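Local structure of alpha-l-arabinofuranosidase domain protein (4ATW) at residues A[165-171]-A[205-210]; A[188-192]-A[224-228]. The protein probably removes terminal alpha-L-arabinofuranosyl residues from arabinose-containing polysaccharides and oligosaccharides by hydrolysis, as a thermostable arabinofuranosidase. All coordinates share one frame. Residue numbers count along the deposited sequence, not the author numbering.

Interaction 1: A[165-171]-A[205-210]; sequences KFWGIGN and IKAIAV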
ATOM      1  N   LYS A 165      14.844   6.563   2.910  1.00 37.26           N
ATOM      2  CA  LYS A 165      14.390   7.697   2.087  1.00 37.61           C
ATOM      3  C   LYS A 165      13.021   8.300   2.399  1.00 37.81           C
ATOM      4  O   LYS A 165      12.770   9.461   2.087  1.00 38.55           O
ATOM      5  CB  LYS A 165      14.414   7.288   0.609  1.00 40.82           C
ATOM      6  CG  LYS A 165      15.726   6.680   0.169  1.00 45.79           C
ATOM      7  CD  LYS A 165      15.662   6.291  -1.270  1.00 41.47           C
ATOM      8  CE  LYS A 165      16.917   5.553  -1.714  1.00 46.50           C
ATOM      9  NZ  LYS A 165      16.842   5.120  -3.173  1.00 40.99           N
ATOM     10  N   PHE A 166      12.137   7.518   3.001  1.00 32.08           N
ATOM     11  CA  PHE A 166      10.814   8.014   3.280  1.00 35.06           C
ATOM     12  C   PHE A 166      10.564   8.159   4.762  1.00 38.34           C
ATOM     13  O   PHE A 166      10.741   7.212   5.513  1.00 43.98           O
ATOM     14  CB  PHE A 166       9.766   7.060   2.700  1.00 40.69           C
ATOM     15  CG  PHE A 166       9.855   6.870   1.204  1.00 39.25           C
ATOM     16  CD1 PHE A 166      10.791   6.024   0.641  1.00 49.62           C
ATOM     17  CD2 PHE A 166       8.983   7.533   0.354  1.00 56.30           C
ATOM     18  CE1 PHE A 166      10.865   5.838  -0.746  1.00 35.31           C
ATOM     19  CE2 PHE A 166       9.052   7.352  -1.031  1.00 50.44           C
ATOM     20  CZ  PHE A 166      10.000   6.500  -1.574  1.00 45.15           C
ATOM     21  N   TRP A 167      10.128   9.332   5.198  1.00 37.77           N
ATOM     22  CA  TRP A 167       9.826   9.478   6.619  1.00 40.85           C
ATOM     23  C   TRP A 167       8.420   9.967   6.854  1.00 40.84           C
ATOM     24  O   TRP A 167       8.052  11.027   6.378  1.00 38.05           O
ATOM     25  CB  TRP A 167      10.827  10.409   7.302  1.00 42.67           C
ATOM     26  CG  TRP A 167      12.218   9.820   7.358  1.00 32.14           C
ATOM     27  CD1 TRP A 167      13.139   9.824   6.363  1.00 32.77           C
ATOM     28  CD2 TRP A 167      12.795   9.083   8.441  1.00 14.78           C
ATOM     29  NE1 TRP A 167      14.254   9.138   6.752  1.00 30.10           N
ATOM     30  CE2 TRP A 167      14.066   8.672   8.027  1.00 27.81           C
ATOM     31  CE3 TRP A 167      12.353   8.732   9.720  1.00 26.87           C
ATOM     32  CZ2 TRP A 167      14.916   7.922   8.847  1.00 32.98           C
ATOM     33  CZ3 TRP A 167      13.188   7.991  10.533  1.00 32.69           C
ATOM     34  CH2 TRP A 167      14.460   7.593  10.093  1.00 36.04           C
ATOM     35  N   GLY A 168       7.644   9.158   7.575  1.00 45.75           N
ATOM     36  CA  GLY A 168       6.267   9.487   7.881  1.00 46.57           C
ATOM     37  C   GLY A 168       6.308  10.373   9.087  1.00 43.77           C
ATOM     38  O   GLY A 168       6.712   9.930  10.150  1.00 42.70           O
ATOM     39  N   ILE A 169       5.891  11.623   8.929  1.00 43.74           N
ATOM     40  CA  ILE A 169       5.928  12.574  10.031  1.00 32.30           C
ATOM     41  C   ILE A 169       4.686  12.610  10.908  1.00 36.36           C
ATOM     42  O   ILE A 169       3.876  13.531  10.846  1.00 33.48           O
ATOM     43  CB  ILE A 169       6.197  13.922   9.498  1.00 17.05           C
ATOM     44  CG1 ILE A 169       7.524  13.860   8.790  1.00 13.88           C
ATOM     45  CG2 ILE A 169       6.200  14.944  10.606  1.00 15.24           C
ATOM     46  CD1 ILE A 169       7.939  15.175   8.119  1.00 34.46           C
ATOM     47  N   GLY A 170       4.589  11.586  11.751  1.00 35.08           N
ATOM     48  CA  GLY A 170       3.485  11.427  12.664  1.00 30.93           C
ATOM     49  C   GLY A 170       2.514  10.466  12.032  1.00 31.43           C
ATOM     50  O   GLY A 170       2.576  10.202  10.827  1.00 21.43           O
ATOM     51  N   ASN A 171       1.616   9.949  12.855  1.00 33.22           N
ATOM     52  CA  ASN A 171       0.602   9.024  12.395  1.00 26.11           C
ATOM     53  C   ASN A 171      -0.768   9.417  12.899  1.00 19.62           C
ATOM     54  O   ASN A 171      -0.971   9.583  14.093  1.00 23.46           O
ATOM     55  CB  ASN A 171       0.902   7.609  12.890  1.00 33.38           C
ATOM     56  CG  ASN A 171      -0.147   6.610  12.460  1.00 36.86           C
ATOM     57  OD1 ASN A 171      -0.148   6.116  11.299  1.00 30.98           O
ATOM     58  ND2 ASN A 171      -1.076   6.312  13.388  1.00 31.05           N
ATOM     59  N   ILE A 205      15.809  13.319   2.197  1.00 29.70           N
ATOM     60  CA  ILE A 205      14.584  12.618   2.545  1.00 39.97           C
ATOM     61  C   ILE A 205      13.250  13.210   2.059  1.00 36.29           C
ATOM     62  O   ILE A 205      13.096  14.406   1.789  1.00 37.41           O
ATOM     63  CB  ILE A 205      14.468  12.406   4.049  1.00 42.96           C
ATOM     64  CG1 ILE A 205      14.381  13.738   4.788  1.00 44.87           C
ATOM     65  CG2 ILE A 205      15.650  11.611   4.515  1.00 49.97           C
ATOM     66  CD1 ILE A 205      14.268  13.585   6.304  1.00 17.56           C
ATOM     67  N   LYS A 206      12.287  12.321   1.928  1.00 32.30           N
ATOM     68  CA  LYS A 206      10.961  12.691   1.528  1.00 31.34           C
ATOM     69  C   LYS A 206      10.114  12.612   2.813  1.00 43.12           C
ATOM     70  O   LYS A 206      10.187  11.633   3.586  1.00 36.77           O
ATOM     71  CB  LYS A 206      10.436  11.694   0.505  1.00 29.82           C
ATOM     72  CG  LYS A 206      11.246  11.586  -0.752  1.00 38.16           C
ATOM     73  CD  LYS A 206      11.150  12.850  -1.557  1.00 41.71           C
ATOM     74  CE  LYS A 206      11.354  12.571  -3.037  1.00 45.81           C
ATOM     75  NZ  LYS A 206      11.131  13.785  -3.896  1.00 61.37           N
ATOM     76  N   ALA A 207       9.314  13.648   3.037  1.00 39.12           N
ATOM     77  CA  ALA A 207       8.437  13.710   4.194  1.00 34.81           C
ATOM     78  C   ALA A 207       6.932  13.524   3.852  1.00 32.96           C
ATOM     79  O   ALA A 207       6.405  14.167   2.958  1.00 37.94           O
ATOM     80  CB  ALA A 207       8.635  15.031   4.881  1.00 23.90           C
ATOM     81  N   ILE A 208       6.243  12.650   4.580  1.00 23.28           N
ATOM     82  CA  ILE A 208       4.818  12.424   4.377  1.00 20.14           C
ATOM     83  C   ILE A 208       4.102  12.938   5.644  1.00 35.10           C
ATOM     84  O   ILE A 208       4.282  12.391   6.776  1.00 20.50           O
ATOM     85  CB  ILE A 208       4.492  10.940   4.224  1.00 13.45           C
ATOM     86  CG1 ILE A 208       5.261  10.328   3.062  1.00 18.22           C
ATOM     87  CG2 ILE A 208       3.057  10.768   3.998  1.00 20.09           C
ATOM     88  CD1 ILE A 208       6.746   9.953   3.401  1.00 32.49           C
ATOM     89  N   ALA A 209       3.302  13.998   5.448  1.00 38.39           N
ATOM     90  CA  ALA A 209       2.562  14.644   6.540  1.00 32.89           C
ATOM     91  C   ALA A 209       1.196  14.035   6.687  1.00 25.17           C
ATOM     92  O   ALA A 209       0.613  13.579   5.739  1.00 31.25           O
ATOM     93  CB  ALA A 209       2.446  16.124   6.288  1.00 20.52           C
ATOM     94  N   VAL A 210       0.684  14.026   7.893  1.00 18.86           N
ATOM     95  CA  VAL A 210      -0.592  13.437   8.128  1.00 20.42           C
ATOM     96  C   VAL A 210      -1.721  14.220   7.549  1.00 27.94           C
ATOM     97  O   VAL A 210      -1.938  15.374   7.915  1.00 29.89           O
ATOM     98  CB  VAL A 210      -0.871  13.328   9.574  1.00 21.99           C
ATOM     99  CG1 VAL A 210      -2.133  12.488   9.764  1.00 34.13           C
ATOM    100  CG2 VAL A 210       0.319  12.727  10.268  1.00 20.54           C
TER

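Interaction 2: A[188-192]-A[224-228]; sequences ARAAK and EAGDV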
ATOM      1  N   ALA A 188      -0.211  20.925  12.451  1.00 10.74           N
ATOM      2  CA  ALA A 188       0.235  21.655  11.309  1.00 15.99           C
ATOM      3  C   ALA A 188       1.561  22.336  11.593  1.00 16.07           C
ATOM      4  O   ALA A 188       2.526  22.141  10.859  1.00 14.84           O
ATOM      5  CB  ALA A 188      -0.795  22.662  10.943  1.00 21.22           C
ATOM      6  N   ARG A 189       1.617  23.136  12.662  1.00 24.96           N
ATOM      7  CA  ARG A 189       2.841  23.858  12.963  1.00 32.80           C
ATOM      8  C   ARG A 189       3.919  22.889  13.371  1.00 26.04           C
ATOM      9  O   ARG A 189       5.076  23.145  13.136  1.00 31.87           O
ATOM     10  CB  ARG A 189       2.608  24.961  14.010  1.00 15.92           C
ATOM     11  CG  ARG A 189       2.703  24.516  15.442  1.00 58.80           C
ATOM     12  CD  ARG A 189       2.508  25.671  16.451  1.00 66.87           C
ATOM     13  NE  ARG A 189       3.475  26.771  16.293  1.00 80.16           N
ATOM     14  CZ  ARG A 189       4.161  27.335  17.292  1.00 74.30           C
ATOM     15  NH1 ARG A 189       3.997  26.901  18.540  1.00 57.49           N
ATOM     16  NH2 ARG A 189       5.000  28.345  17.046  1.00 60.35           N
ATOM     17  N   ALA A 190       3.548  21.748  13.929  1.00 22.12           N
ATOM     18  CA  ALA A 190       4.556  20.765  14.328  1.00 28.66           C
ATOM     19  C   ALA A 190       5.176  20.044  13.127  1.00 27.63           C
ATOM     20  O   ALA A 190       6.392  19.829  13.083  1.00 28.19           O
ATOM     21  CB  ALA A 190       3.957  19.752  15.293  1.00 24.43           C
ATOM     22  N   ALA A 191       4.343  19.665  12.164  1.00 19.10           N
ATOM     23  CA  ALA A 191       4.836  18.992  10.966  1.00 22.01           C
ATOM     24  C   ALA A 191       5.899  19.819  10.323  1.00 22.49           C
ATOM     25  O   ALA A 191       6.882  19.275   9.826  1.00 23.92           O
ATOM     26  CB  ALA A 191       3.743  18.778   9.964  1.00  4.51           C
ATOM     27  N   LYS A 192       5.691  21.134  10.304  1.00 16.35           N
ATOM     28  CA  LYS A 192       6.686  21.999   9.727  1.00 20.58           C
ATOM     29  C   LYS A 192       7.967  21.943  10.545  1.00 21.87           C
ATOM     30  O   LYS A 192       9.015  21.827   9.968  1.00 28.94           O
ATOM     31  CB  LYS A 192       6.216  23.433   9.639  1.00 20.36           C
ATOM     32  CG  LYS A 192       7.210  24.318   8.915  1.00 20.60           C
ATOM     33  CD  LYS A 192       6.760  25.765   8.996  1.00 44.71           C
ATOM     34  CE  LYS A 192       7.607  26.736   8.180  1.00 50.52           C
ATOM     35  NZ  LYS A 192       7.545  26.443   6.686  1.00 74.57           N
ATOM     36  N   GLU A 224       0.826  25.315   6.152  1.00 27.07           N
ATOM     37  CA  GLU A 224       1.930  25.499   7.072  1.00 27.01           C
ATOM     38  C   GLU A 224       3.236  24.855   6.599  1.00 32.76           C
ATOM     39  O   GLU A 224       4.282  25.482   6.576  1.00 32.78           O
ATOM     40  CB  GLU A 224       1.528  24.938   8.440  1.00 28.31           C
ATOM     41  CG  GLU A 224       2.355  25.459   9.562  1.00 39.98           C
ATOM     42  CD  GLU A 224       2.204  26.975   9.749  1.00 54.15           C
ATOM     43  OE1 GLU A 224       1.432  27.608   8.977  1.00 53.79           O
ATOM     44  OE2 GLU A 224       2.853  27.546  10.673  1.00 63.54           O
ATOM     45  N   ALA A 225       3.166  23.595   6.201  1.00 41.52           N
ATOM     46  CA  ALA A 225       4.354  22.883   5.788  1.00 40.51           C
ATOM     47  C   ALA A 225       4.453  22.633   4.299  1.00 37.90           C
ATOM     48  O   ALA A 225       5.316  21.881   3.867  1.00 38.21           O
ATOM     49  CB  ALA A 225       4.428  21.562   6.540  1.00 51.13           C
ATOM     50  N   GLY A 226       3.580  23.268   3.523  1.00 37.37           N
ATOM     51  CA  GLY A 226       3.573  23.100   2.077  1.00 26.68           C
ATOM     52  C   GLY A 226       4.851  23.398   1.291  1.00 29.63           C
ATOM     53  O   GLY A 226       4.959  23.051   0.102  1.00 30.33           O
ATOM     54  N   ASP A 227       5.815  24.028   1.949  1.00 26.68           N
ATOM     55  CA  ASP A 227       7.077  24.358   1.322  1.00 34.36           C
ATOM     56  C   ASP A 227       8.169  23.367   1.742  1.00 29.48           C
ATOM     57  O   ASP A 227       9.322  23.484   1.299  1.00 35.37           O
ATOM     58  CB  ASP A 227       7.512  25.777   1.710  1.00 60.05           C
ATOM     59  CG  ASP A 227       7.586  25.971   3.221  1.00 72.35           C
ATOM     60  OD1 ASP A 227       6.884  25.235   3.957  1.00 77.15           O
ATOM     61  OD2 ASP A 227       8.338  26.861   3.671  1.00 68.10           O
ATOM     62  N   VAL A 228       7.827  22.401   2.591  1.00 24.40           N
ATOM     63  CA  VAL A 228       8.832  21.451   3.020  1.00 28.84           C
ATOM     64  C   VAL A 228       8.438  20.005   3.020  1.00 31.17           C
ATOM     65  O   VAL A 228       9.303  19.144   3.012  1.00 39.30           O
ATOM     66  CB  VAL A 228       9.367  21.742   4.438  1.00 25.40           C
ATOM     67  CG1 VAL A 228       9.921  23.156   4.531  1.00 20.67           C
ATOM     68  CG2 VAL A 228       8.284  21.492   5.442  1.00 21.89           C
TER

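Interaction 1: A[165-171]-A[205-210]
Four main-chain hydrogen bonds hold segments 165-171 and 205-210 side by side in the parallel ladder. Lys206 N donates to Lys165 O (2.9 Å) and Trp167 N to Lys206 O (2.8 Å); one step on, Ile208 N donates to Trp167 O (3.0 Å) and Ile169 N to Ile208 O (2.8 Å). Each of Lys206 and Ile208 thus bonds to the two neighbours of its partner, Phe166 or Gly168, as parallel strands require. The short strand axes approach to 4.7 Å with a 27° twist.

Packing divides between the two faces. Beneath helix 184-196, Ile169 CD1 meets Ala207 CB at 3.3 Å. At the start of the strands, Trp167 CD1 rests 3.6 Å from Ile205 CG2. On the face opposite Ile169, Phe166 CB lies 4.2 Å from Ile208 CD1. Past the ladder, Val210 CG2 approaches Gly170 O (3.4 Å); at Gly170's phi of 98° and psi of 164°, a CB would jam against Ile169 O. Asn171 points away from 205-210, and its OD1 is hydrogen-bonded to Arg66.

These are neighbouring fourth and fifth strands of a (beta/alpha)8 barrel, joined by a beta-alpha-beta crossover. In related clan GH-A glycosidases, the C-terminal end of the fourth strand carries the catalytic acid/base.

Interaction 2: A[188-192]-A[224-228]
Segments 188-192 and 224-228 meet through alanines where their backbones are close, and through a lysine and a glutamate where the contact is more exposed.

The apolar part is made largely of alanine. Ala225 points its CB at the neighbouring helix, 4.5 Å from Ala191 CB and 3.9 Å from Lys192 CA, and the CA atoms of Lys192 and Ala225 lie just 4.7 Å apart. So short a backbone separation depends on the small side chain of Ala225. Nearby, Ala188 CB is 4.1 Å from Glu224 CB.

Van der Waals contact extends along the aliphatic part of Glu224, whose CG packs 3.6 Å from Ala188 O and 3.8 Å from Arg189 CA. Its carboxylate makes no ion pair across this interface.

The ionic contribution comes from Lys192. From a CB 4.0 Å from Ala225 CB, the extended Lys192 chain runs on past Glu224 O, and the final chi4 of 63° bends the ammonium group so that NZ forms a salt bridge with Asp227 OD1 at 3.1 Å. The same NZ makes a weak hydrogen bond to Glu224 O, at 3.4 Å. Asp227 belongs to the turn that follows helix 215-225, where Val228 N donates to Ala225 O (2.9 Å).

One lysine therefore serves both an acidic side chain and a main-chain carbonyl of the other segment. Its charge ties helix 184-196 to the turn after helix 215-225, while the alanine methyl groups, which make no directional bonds, allow the backbones to come close.

The two interactions are successive layers of one (beta/alpha)8 barrel, their centres about 12 Å apart. Their segments alternate along the chain: strand 166-169, helix 184-196, strand 206-209, helix 215-225. Interaction 1 therefore pairs neighbouring strands of the inner wall, and interaction 2, in the outer layer, joins helix 184-196 to the end of helix 215-225 and the turn after it. The layers touch where Ile169 CG2 lies 4.3 Å from Ala191 CA, and Tyr187 of helix 184-196 also hydrogen-bonds through its hydroxyl to Ile169 O and Val210 N. The general principle is plain: neighbouring beta-alpha units are joined in both layers, strand beside strand and helix beside helix.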